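Local atomic coordinates of inorganic pyrophosphatase (Coxiella burnetii, PDB entry 3TR4), a protein that probably catalyses the hydrolysis of inorganic pyrophosphate to two phosphate ions, using divalent metal ions such as magnesium. Residues D15-I20 / G58-T63; V19-P24 / V85-R90; I94-D99 / G156-E161. All blocks are in the same frame, centred on the assembly; numbering follows the deposited sequence.

Interaction 1 (D15-I20 / G58-T63); sequences DDFNVI and GFVPST
Ile20 lies alongside the Phe59 ring, the two side chains pointing the same way. Ile20 CB sits off-centre over that ring, 4.2 Å from its centroid and 29° off the normal, in a CH-pi contact. This is antiparallel pairing of strands 16-23 and 56-59 in the beta-barrel core of the soluble pyrophosphatase family. Ile20 CD1 reaches the far end of the ring at Phe59 CZ, 3.8 Å away. The second flat group is the Phe17 ring. The Phe17 and Val60 side chains cross at about a right angle, Val60 CG2 lying 3.7 Å from Phe17 CE2. Ile20 and Phe59 form a hydrogen-bonded pair. Ile20 N donates to Phe59 O at 3.0 Å, and Phe59 N returns a longer bond, 3.2 Å, to Ile20 O. The touching parts run 115° apart, and a single bridge, Ile20 with Phe59, joins them. Pro61 packs its ring on Ile20, CG 3.8 Å from Ile20 CD1. Asn18 O is buried here without a hydrogen-bond partner, but Val60 CA approaches it at 3.5 Å in a CA-H...O contact. Asn18 ND2 bonds to Ser9 O. Phe167 of helix 160-175 meets the Phe17 ring, and Phe40 of a second subunit packs on Ile20. Asp72, a manganese ligand, lies near Phe59. Where the 58-63 segment turns back, Thr63 OG1 donates to Val60 O at 2.6 Å.

Interaction 2 (V19-P24 / V85-R90); sequences VIIEIP and VLMRVR
Val19 and Met87 form an antiparallel hydrogen-bonded pair, Ile20 and Leu86 the non-hydrogen-bonded pair beside it, and the two strands run 126° apart. Val19 N donates to Met87 O and Met87 N to Val19 O, both at 2.9 Å. Ile21 N also donates to Val85 O at 2.9 Å. Val19 and Met87 share one face of the sheet. Met87 is a selenomethionine. Its SE lies against Ile21, 3.9 Å from both CG1 and CD1 of that residue, and the two side chains cross obliquely. Further along, Val19 CG2 meets Val89 CG2 at 3.5 Å, the two side chains crossing at about a right angle. Ile20 and Leu86 share the other face, where Ile20 CG1 and Leu86 CD1 touch more loosely at 4.3 Å. The contact is buried and mostly apolar. Pro111 and Ala109 of strand 106-111 pack on Met87 and Val89. A second subunit covers another part of the 85-90 segment: Leu41, Thr42 and Val43 of that subunit pack on Val85, Leu86 and Met87, and Leu86 makes backbone hydrogen bonds to it. Past the paired residues, Glu22 and Ile23 both face Tyr57, a predicted substrate-binding residue. This is a classic beta bulge in strand 16-23 of the pyrophosphatase beta-barrel.

Interaction 3 (I94-D99 / G156-E161); sequences IMKMED and GWEDKE
Met95, a selenomethionine, lies against the indole of Trp157 in a Met-aromatic contact. It forms where strand 152-159 pairs antiparallel with strand 86-99 of the pyrophosphatase barrel, just before the C-terminal helix. Met95 CB stands over the face of the six-membered ring, 3.8 Å from its centroid and 3.5 Å from Trp157 CZ3. Met95 CG is anti to the backbone N (chi1 -170°), which keeps it over the same face, offset toward the rim near Trp157 CH2 and CZ2. Met95 SE follows obliquely, 4.6 Å from the centroid of that six-membered ring. A bend at chi3 (72°) turns CE away from Trp157. Phe140 of helix 130-142 and Val154 also pack on Met95, which lies near the predicted substrate residues Tyr57 and Tyr143. Trp157 NE1 makes a weak hydrogen bond to Ser137 OG. Backbone bonds hold the register on both sides of this pair. Glu158 N donates to Ile94 O at 2.8 Å, and Ile94 N donates back to Glu158 O. Lys96 N donates to Gly156 O at 2.8 Å, while the return bond from Gly156 N to Lys96 O is weak at 3.5 Å. Asp159 then N-caps helix 160-175, its OD1 bonding to Ala162 N. On the other face of the sheet, Ile94 CG2 meets Glu158 CB at 3.6 Å. Lys96 and Glu158 cross there at about a right angle, with CG of Lys96 3.5 Å from CG of Glu158.

In the fold
All three interactions belong to one mixed sheet. Interactions 1 and 2 have centres about 7 Å apart and share Val19 and Ile20, so strand 16-23 is held by strand 56-59 and by strand 86-99. The salt bridge from Asp16 to Arg88 also ties them together. Interaction 3 comes later in the chain, on the far half of strand 86-99. Its centre is about 19 Å from that of interaction 2, on the opposite side of the chain's centre. Lys160, at the start of helix 160-175, bridges to Asp15 and so links interactions 1 and 3. The long strand 86-99 thus joins the subunit-contacting region to the pairing with strand 152-159, whose end leads into the C-terminal helix.

Interaction 1 (D15-I20 / G58-T63)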
loop_
_atom_site.group_PDB
_atom_site.type_symbol
_atom_site.label_atom_id
_atom_site.label_comp_id
_atom_site.label_asym_id
_atom_site.label_seq_id
_atom_site.Cartn_x
_atom_site.Cartn_y
_atom_site.Cartn_z
ATOM N N ASP B 15 9.038 -9.099 31.709
ATOM C CA ASP B 15 8.307 -7.836 31.617
ATOM C C ASP B 15 9.047 -6.803 30.778
ATOM O O ASP B 15 8.581 -5.677 30.612
ATOM C CB ASP B 15 8.047 -7.257 33.007
ATOM C CG ASP B 15 6.956 -7.996 33.750
ATOM O OD1 ASP B 15 7.274 -8.696 34.732
ATOM O OD2 ASP B 15 5.778 -7.876 33.349
ATOM N N ASP B 16 10.205 -7.185 30.253
ATOM C CA ASP B 16 11.010 -6.268 29.463
ATOM C C ASP B 16 12.123 -7.015 28.748
ATOM O O ASP B 16 13.272 -7.009 29.195
ATOM C CB ASP B 16 11.600 -5.172 30.352
ATOM C CG ASP B 16 12.504 -4.227 29.589
ATOM O OD1 ASP B 16 12.425 -4.199 28.342
ATOM O OD2 ASP B 16 13.294 -3.510 30.238
ATOM N N PHE B 17 11.778 -7.660 27.640
ATOM C CA PHE B 17 12.773 -8.393 26.874
ATOM C C PHE B 17 12.820 -7.947 25.417
ATOM O O PHE B 17 11.933 -7.236 24.943
ATOM C CB PHE B 17 12.583 -9.912 27.014
ATOM C CG PHE B 17 11.262 -10.430 26.501
ATOM C CD1 PHE B 17 10.139 -10.440 27.316
ATOM C CD2 PHE B 17 11.155 -10.950 25.220
ATOM C CE1 PHE B 17 8.930 -10.936 26.854
ATOM C CE2 PHE B 17 9.951 -11.451 24.752
ATOM C CZ PHE B 17 8.838 -11.443 25.568
ATOM N N ASN B 18 13.874 -8.354 24.717
ATOM C CA ASN B 18 14.084 -7.930 23.339
ATOM C C ASN B 18 13.465 -8.874 22.322
ATOM O O ASN B 18 13.480 -10.092 22.490
ATOM C CB ASN B 18 15.578 -7.772 23.058
ATOM C CG ASN B 18 16.196 -6.623 23.831
ATOM O OD1 ASN B 18 15.524 -5.637 24.136
ATOM N ND2 ASN B 18 17.480 -6.741 24.148
ATOM N N VAL B 19 12.919 -8.299 21.258
ATOM C CA VAL B 19 12.402 -9.092 20.155
ATOM C C VAL B 19 12.853 -8.477 18.843
ATOM O O VAL B 19 12.753 -7.265 18.644
ATOM C CB VAL B 19 10.864 -9.174 20.184
ATOM C CG1 VAL B 19 10.339 -9.768 18.889
ATOM C CG2 VAL B 19 10.403 -10.004 21.381
ATOM N N ILE B 20 13.378 -9.313 17.957
ATOM C CA ILE B 20 13.680 -8.882 16.604
ATOM C C ILE B 20 12.542 -9.334 15.700
ATOM O O ILE B 20 12.254 -10.526 15.592
ATOM C CB ILE B 20 15.021 -9.447 16.108
ATOM C CG1 ILE B 20 16.174 -8.855 16.924
ATOM C CG2 ILE B 20 15.203 -9.141 14.628
ATOM C CD1 ILE B 20 17.535 -9.460 16.617
ATOM N N GLY B 58 8.318 -12.595 15.687
ATOM C CA GLY B 58 9.760 -12.485 15.785
ATOM C C GLY B 58 10.347 -13.493 16.749
ATOM O O GLY B 58 9.735 -14.518 17.035
ATOM N N PHE B 59 11.534 -13.192 17.258
ATOM C CA PHE B 59 12.217 -14.081 18.181
ATOM C C PHE B 59 12.987 -13.278 19.218
ATOM O O PHE B 59 13.260 -12.090 19.022
ATOM C CB PHE B 59 13.177 -14.996 17.419
ATOM C CG PHE B 59 14.330 -14.268 16.781
ATOM C CD1 PHE B 59 14.207 -13.723 15.513
ATOM C CD2 PHE B 59 15.532 -14.123 17.452
ATOM C CE1 PHE B 59 15.264 -13.050 14.926
ATOM C CE2 PHE B 59 16.591 -13.453 16.872
ATOM C CZ PHE B 59 16.459 -12.916 15.609
ATOM N N VAL B 60 13.327 -13.930 20.325
ATOM C CA VAL B 60 14.175 -13.330 21.348
ATOM C C VAL B 60 15.621 -13.727 21.089
ATOM O O VAL B 60 15.945 -14.912 21.103
ATOM C CB VAL B 60 13.789 -13.819 22.763
ATOM C CG1 VAL B 60 14.569 -13.054 23.832
ATOM C CG2 VAL B 60 12.297 -13.679 22.983
ATOM N N PRO B 61 16.500 -12.739 20.858
ATOM C CA PRO B 61 17.916 -13.033 20.625
ATOM C C PRO B 61 18.540 -13.627 21.880
ATOM O O PRO B 61 18.055 -13.349 22.974
ATOM C CB PRO B 61 18.529 -11.653 20.353
ATOM C CG PRO B 61 17.391 -10.717 20.188
ATOM C CD PRO B 61 16.241 -11.294 20.934
ATOM N N SER B 62 19.598 -14.420 21.724
ATOM C CA SER B 62 20.276 -15.037 22.862
ATOM C C SER B 62 19.372 -15.997 23.635
ATOM O O SER B 62 19.458 -16.098 24.857
ATOM C CB SER B 62 20.854 -13.978 23.800
ATOM O OG SER B 62 21.955 -13.326 23.194
ATOM N N THR B 63 18.507 -16.695 22.909
ATOM C CA THR B 63 17.688 -17.749 23.493
ATOM C C THR B 63 17.692 -18.954 22.568
ATOM O O THR B 63 18.014 -18.835 21.386
ATOM C CB THR B 63 16.231 -17.300 23.706
ATOM O OG1 THR B 63 15.591 -17.112 22.435
ATOM C CG2 THR B 63 16.184 -16.010 24.499
#

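Interaction 2 (V19-P24 / V85-R90)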
loop_
_atom_site.group_PDB
_atom_site.type_symbol
_atom_site.label_atom_id
_atom_site.label_comp_id
_atom_site.label_asym_id
_atom_site.label_seq_id
_atom_site.Cartn_x
_atom_site.Cartn_y
_atom_site.Cartn_z
ATOM N N VAL B 19 12.919 -8.299 21.258
ATOM C CA VAL B 19 12.402 -9.092 20.155
ATOM C C VAL B 19 12.853 -8.477 18.843
ATOM O O VAL B 19 12.753 -7.265 18.644
ATOM C CB VAL B 19 10.864 -9.174 20.184
ATOM C CG1 VAL B 19 10.339 -9.768 18.889
ATOM C CG2 VAL B 19 10.403 -10.004 21.381
ATOM N N ILE B 20 13.378 -9.313 17.957
ATOM C CA ILE B 20 13.680 -8.882 16.604
ATOM C C ILE B 20 12.542 -9.334 15.700
ATOM O O ILE B 20 12.254 -10.526 15.592
ATOM C CB ILE B 20 15.021 -9.447 16.108
ATOM C CG1 ILE B 20 16.174 -8.855 16.924
ATOM C CG2 ILE B 20 15.203 -9.141 14.628
ATOM C CD1 ILE B 20 17.535 -9.460 16.617
ATOM N N ILE B 21 11.882 -8.373 15.070
ATOM C CA ILE B 21 10.718 -8.671 14.249
ATOM C C ILE B 21 11.145 -9.244 12.902
ATOM O O ILE B 21 12.066 -8.735 12.267
ATOM C CB ILE B 21 9.845 -7.421 14.042
ATOM C CG1 ILE B 21 9.272 -6.952 15.384
ATOM C CG2 ILE B 21 8.720 -7.713 13.061
ATOM C CD1 ILE B 21 8.345 -7.957 16.043
ATOM N N GLU B 22 10.476 -10.311 12.480
ATOM C CA GLU B 22 10.797 -10.967 11.219
ATOM C C GLU B 22 9.645 -10.845 10.226
ATOM O O GLU B 22 9.863 -10.762 9.020
ATOM C CB GLU B 22 11.164 -12.438 11.461
ATOM C CG GLU B 22 12.505 -12.628 12.171
ATOM C CD GLU B 22 12.779 -14.075 12.553
ATOM O OE1 GLU B 22 11.840 -14.761 13.010
ATOM O OE2 GLU B 22 13.934 -14.525 12.396
ATOM N N ILE B 23 8.420 -10.819 10.746
ATOM C CA ILE B 23 7.221 -10.727 9.918
ATOM C C ILE B 23 6.246 -9.728 10.529
ATOM O O ILE B 23 5.868 -9.868 11.689
ATOM C CB ILE B 23 6.500 -12.086 9.839
ATOM C CG1 ILE B 23 7.470 -13.192 9.419
ATOM C CG2 ILE B 23 5.302 -12.002 8.899
ATOM C CD1 ILE B 23 6.871 -14.574 9.516
ATOM N N PRO B 24 5.821 -8.725 9.747
ATOM C CA PRO B 24 4.916 -7.698 10.272
ATOM C C PRO B 24 3.481 -8.203 10.328
ATOM O O PRO B 24 3.132 -9.116 9.577
ATOM C CB PRO B 24 5.024 -6.595 9.225
ATOM C CG PRO B 24 5.238 -7.342 7.950
ATOM C CD PRO B 24 6.081 -8.542 8.306
ATOM N N VAL B 85 13.568 -4.959 12.688
ATOM C CA VAL B 85 13.577 -3.983 13.767
ATOM C C VAL B 85 13.539 -4.668 15.131
ATOM O O VAL B 85 12.873 -5.685 15.304
ATOM C CB VAL B 85 12.387 -3.012 13.630
ATOM C CG1 VAL B 85 12.246 -2.144 14.870
ATOM C CG2 VAL B 85 12.556 -2.155 12.384
ATOM N N LEU B 86 14.268 -4.113 16.092
ATOM C CA LEU B 86 14.265 -4.637 17.455
ATOM C C LEU B 86 13.317 -3.809 18.316
ATOM O O LEU B 86 13.228 -2.596 18.154
ATOM C CB LEU B 86 15.679 -4.610 18.038
ATOM C CG LEU B 86 15.913 -5.341 19.363
ATOM C CD1 LEU B 86 17.381 -5.698 19.526
ATOM C CD2 LEU B 86 15.421 -4.518 20.546
HETATM N N MSE B 87 12.602 -4.466 19.220
HETATM C CA MSE B 87 11.696 -3.761 20.118
HETATM C C MSE B 87 11.652 -4.406 21.497
HETATM O O MSE B 87 11.936 -5.595 21.651
HETATM C CB MSE B 87 10.291 -3.669 19.514
HETATM C CG MSE B 87 9.624 -5.005 19.244
HETATM SE SE MSE B 87 7.923 -4.779 18.295
HETATM C CE MSE B 87 7.016 -3.624 19.585
ATOM N N ARG B 88 11.308 -3.604 22.500
ATOM C CA ARG B 88 11.221 -4.085 23.866
ATOM C C ARG B 88 9.771 -4.395 24.206
ATOM O O ARG B 88 8.893 -3.543 24.054
ATOM C CB ARG B 88 11.794 -3.041 24.828
ATOM C CG ARG B 88 13.286 -2.795 24.627
ATOM C CD ARG B 88 13.802 -1.645 25.481
ATOM N NE ARG B 88 13.462 -1.813 26.890
ATOM C CZ ARG B 88 12.823 -0.901 27.614
ATOM N NH1 ARG B 88 12.463 0.251 27.065
ATOM N NH2 ARG B 88 12.548 -1.135 28.890
ATOM N N VAL B 89 9.523 -5.618 24.664
ATOM C CA VAL B 89 8.163 -6.086 24.895
ATOM C C VAL B 89 7.992 -6.714 26.273
ATOM O O VAL B 89 8.964 -6.955 26.990
ATOM C CB VAL B 89 7.736 -7.117 23.814
ATOM C CG1 VAL B 89 7.870 -6.519 22.426
ATOM C CG2 VAL B 89 8.568 -8.383 23.926
ATOM N N ARG B 90 6.740 -6.962 26.640
ATOM C CA ARG B 90 6.412 -7.626 27.892
ATOM C C ARG B 90 5.394 -8.722 27.599
ATOM O O ARG B 90 4.479 -8.523 26.800
ATOM C CB ARG B 90 5.856 -6.619 28.905
ATOM C CG ARG B 90 4.709 -5.776 28.370
ATOM C CD ARG B 90 4.284 -4.695 29.360
ATOM N NE ARG B 90 3.171 -3.902 28.844
ATOM C CZ ARG B 90 1.891 -4.225 28.996
ATOM N NH1 ARG B 90 1.559 -5.327 29.655
ATOM N NH2 ARG B 90 0.944 -3.448 28.488
#

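Interaction 3 (I94-D99 / G156-E161)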
loop_
_atom_site.group_PDB
_atom_site.type_symbol
_atom_site.label_atom_id
_atom_site.label_comp_id
_atom_site.label_asym_id
_atom_site.label_seq_id
_atom_site.Cartn_x
_atom_site.Cartn_y
_atom_site.Cartn_z
ATOM N N ILE B 94 1.395 -17.409 26.720
ATOM C CA ILE B 94 2.074 -18.232 25.733
ATOM C C ILE B 94 1.086 -19.136 25.007
ATOM O O ILE B 94 0.162 -19.677 25.612
ATOM C CB ILE B 94 3.211 -19.054 26.382
ATOM C CG1 ILE B 94 3.927 -19.919 25.342
ATOM C CG2 ILE B 94 2.679 -19.893 27.540
ATOM C CD1 ILE B 94 5.190 -20.572 25.871
HETATM N N MSE B 95 1.270 -19.271 23.699
HETATM C CA MSE B 95 0.457 -20.178 22.910
HETATM C C MSE B 95 1.177 -21.514 22.773
HETATM O O MSE B 95 2.236 -21.597 22.154
HETATM C CB MSE B 95 0.190 -19.580 21.528
HETATM C CG MSE B 95 -0.842 -20.337 20.716
HETATM SE SE MSE B 95 -0.913 -19.715 18.876
HETATM C CE MSE B 95 0.778 -20.477 18.261
ATOM N N LYS B 96 0.603 -22.556 23.362
ATOM C CA LYS B 96 1.195 -23.882 23.307
ATOM C C LYS B 96 0.844 -24.550 21.985
ATOM O O LYS B 96 -0.322 -24.594 21.595
ATOM C CB LYS B 96 0.693 -24.734 24.474
ATOM C CG LYS B 96 1.114 -24.223 25.843
ATOM C CD LYS B 96 2.604 -24.422 26.077
ATOM C CE LYS B 96 2.993 -24.050 27.502
ATOM N NZ LYS B 96 4.416 -24.373 27.800
HETATM N N MSE B 97 1.853 -25.061 21.289
HETATM C CA MSE B 97 1.612 -25.715 20.011
HETATM C C MSE B 97 2.743 -26.665 19.658
HETATM O O MSE B 97 3.852 -26.549 20.179
HETATM C CB MSE B 97 1.406 -24.678 18.895
HETATM C CG MSE B 97 2.603 -24.463 17.972
HETATM SE SE MSE B 97 2.233 -23.249 16.461
HETATM C CE MSE B 97 0.800 -24.238 15.591
ATOM N N GLU B 98 2.452 -27.617 18.781
ATOM C CA GLU B 98 3.492 -28.492 18.260
ATOM C C GLU B 98 3.423 -28.523 16.744
ATOM O O GLU B 98 2.351 -28.356 16.155
ATOM C CB GLU B 98 3.382 -29.902 18.843
ATOM C CG GLU B 98 2.197 -30.712 18.353
ATOM C CD GLU B 98 2.261 -32.161 18.808
ATOM O OE1 GLU B 98 3.276 -32.835 18.528
ATOM O OE2 GLU B 98 1.300 -32.625 19.455
ATOM N N ASP B 99 4.573 -28.711 16.110
ATOM C CA ASP B 99 4.610 -28.855 14.666
ATOM C C ASP B 99 5.053 -30.268 14.317
ATOM O O ASP B 99 5.052 -31.147 15.179
ATOM C CB ASP B 99 5.515 -27.798 14.021
ATOM C CG ASP B 99 6.932 -27.819 14.569
ATOM O OD1 ASP B 99 7.380 -28.885 15.050
ATOM O OD2 ASP B 99 7.602 -26.763 14.507
ATOM N N GLY B 156 -3.434 -24.744 23.132
ATOM C CA GLY B 156 -4.166 -23.775 23.927
ATOM C C GLY B 156 -3.297 -22.624 24.393
ATOM O O GLY B 156 -2.122 -22.535 24.039
ATOM N N TRP B 157 -3.884 -21.735 25.185
ATOM C CA TRP B 157 -3.157 -20.605 25.749
ATOM C C TRP B 157 -2.833 -20.837 27.222
ATOM O O TRP B 157 -3.689 -21.277 27.989
ATOM C CB TRP B 157 -3.982 -19.326 25.609
ATOM C CG TRP B 157 -4.244 -18.944 24.190
ATOM C CD1 TRP B 157 -5.316 -19.302 23.427
ATOM C CD2 TRP B 157 -3.416 -18.124 23.360
ATOM N NE1 TRP B 157 -5.205 -18.758 22.174
ATOM C CE2 TRP B 157 -4.048 -18.030 22.106
ATOM C CE3 TRP B 157 -2.203 -17.461 23.557
ATOM C CZ2 TRP B 157 -3.508 -17.299 21.053
ATOM C CZ3 TRP B 157 -1.668 -16.737 22.514
ATOM C CH2 TRP B 157 -2.320 -16.660 21.274
ATOM N N GLU B 158 -1.595 -20.542 27.611
ATOM C CA GLU B 158 -1.204 -20.582 29.017
ATOM C C GLU B 158 -0.861 -19.175 29.496
ATOM O O GLU B 158 -0.714 -18.258 28.689
ATOM C CB GLU B 158 -0.015 -21.520 29.232
ATOM C CG GLU B 158 -0.260 -22.961 28.812
ATOM C CD GLU B 158 -1.172 -23.711 29.765
ATOM O OE1 GLU B 158 -0.709 -24.697 30.376
ATOM O OE2 GLU B 158 -2.352 -23.321 29.898
ATOM N N ASP B 159 -0.715 -19.014 30.805
ATOM C CA ASP B 159 -0.597 -17.688 31.406
ATOM C C ASP B 159 0.824 -17.123 31.433
ATOM O O ASP B 159 1.783 -17.773 31.002
ATOM C CB ASP B 159 -1.202 -17.681 32.816
ATOM C CG ASP B 159 -0.509 -18.653 33.760
ATOM O OD1 ASP B 159 0.712 -18.878 33.608
ATOM O OD2 ASP B 159 -1.188 -19.190 34.661
ATOM N N LYS B 160 0.940 -15.902 31.947
ATOM C CA LYS B 160 2.209 -15.183 32.001
ATOM C C LYS B 160 3.295 -15.970 32.731
ATOM O O LYS B 160 4.455 -15.961 32.323
ATOM C CB LYS B 160 1.999 -13.816 32.658
ATOM C CG LYS B 160 3.220 -12.907 32.695
ATOM C CD LYS B 160 2.859 -11.591 33.382
ATOM C CE LYS B 160 4.088 -10.774 33.740
ATOM N NZ LYS B 160 4.878 -10.415 32.532
ATOM N N GLU B 161 2.918 -16.651 33.808
ATOM C CA GLU B 161 3.866 -17.474 34.553
ATOM C C GLU B 161 4.435 -18.595 33.684
ATOM O O GLU B 161 5.624 -18.904 33.760
ATOM C CB GLU B 161 3.215 -18.057 35.811
ATOM C CG GLU B 161 4.114 -19.019 36.573
ATOM C CD GLU B 161 5.443 -18.395 36.957
ATOM O OE1 GLU B 161 5.458 -17.199 37.321
ATOM O OE2 GLU B 161 6.474 -19.099 36.885
#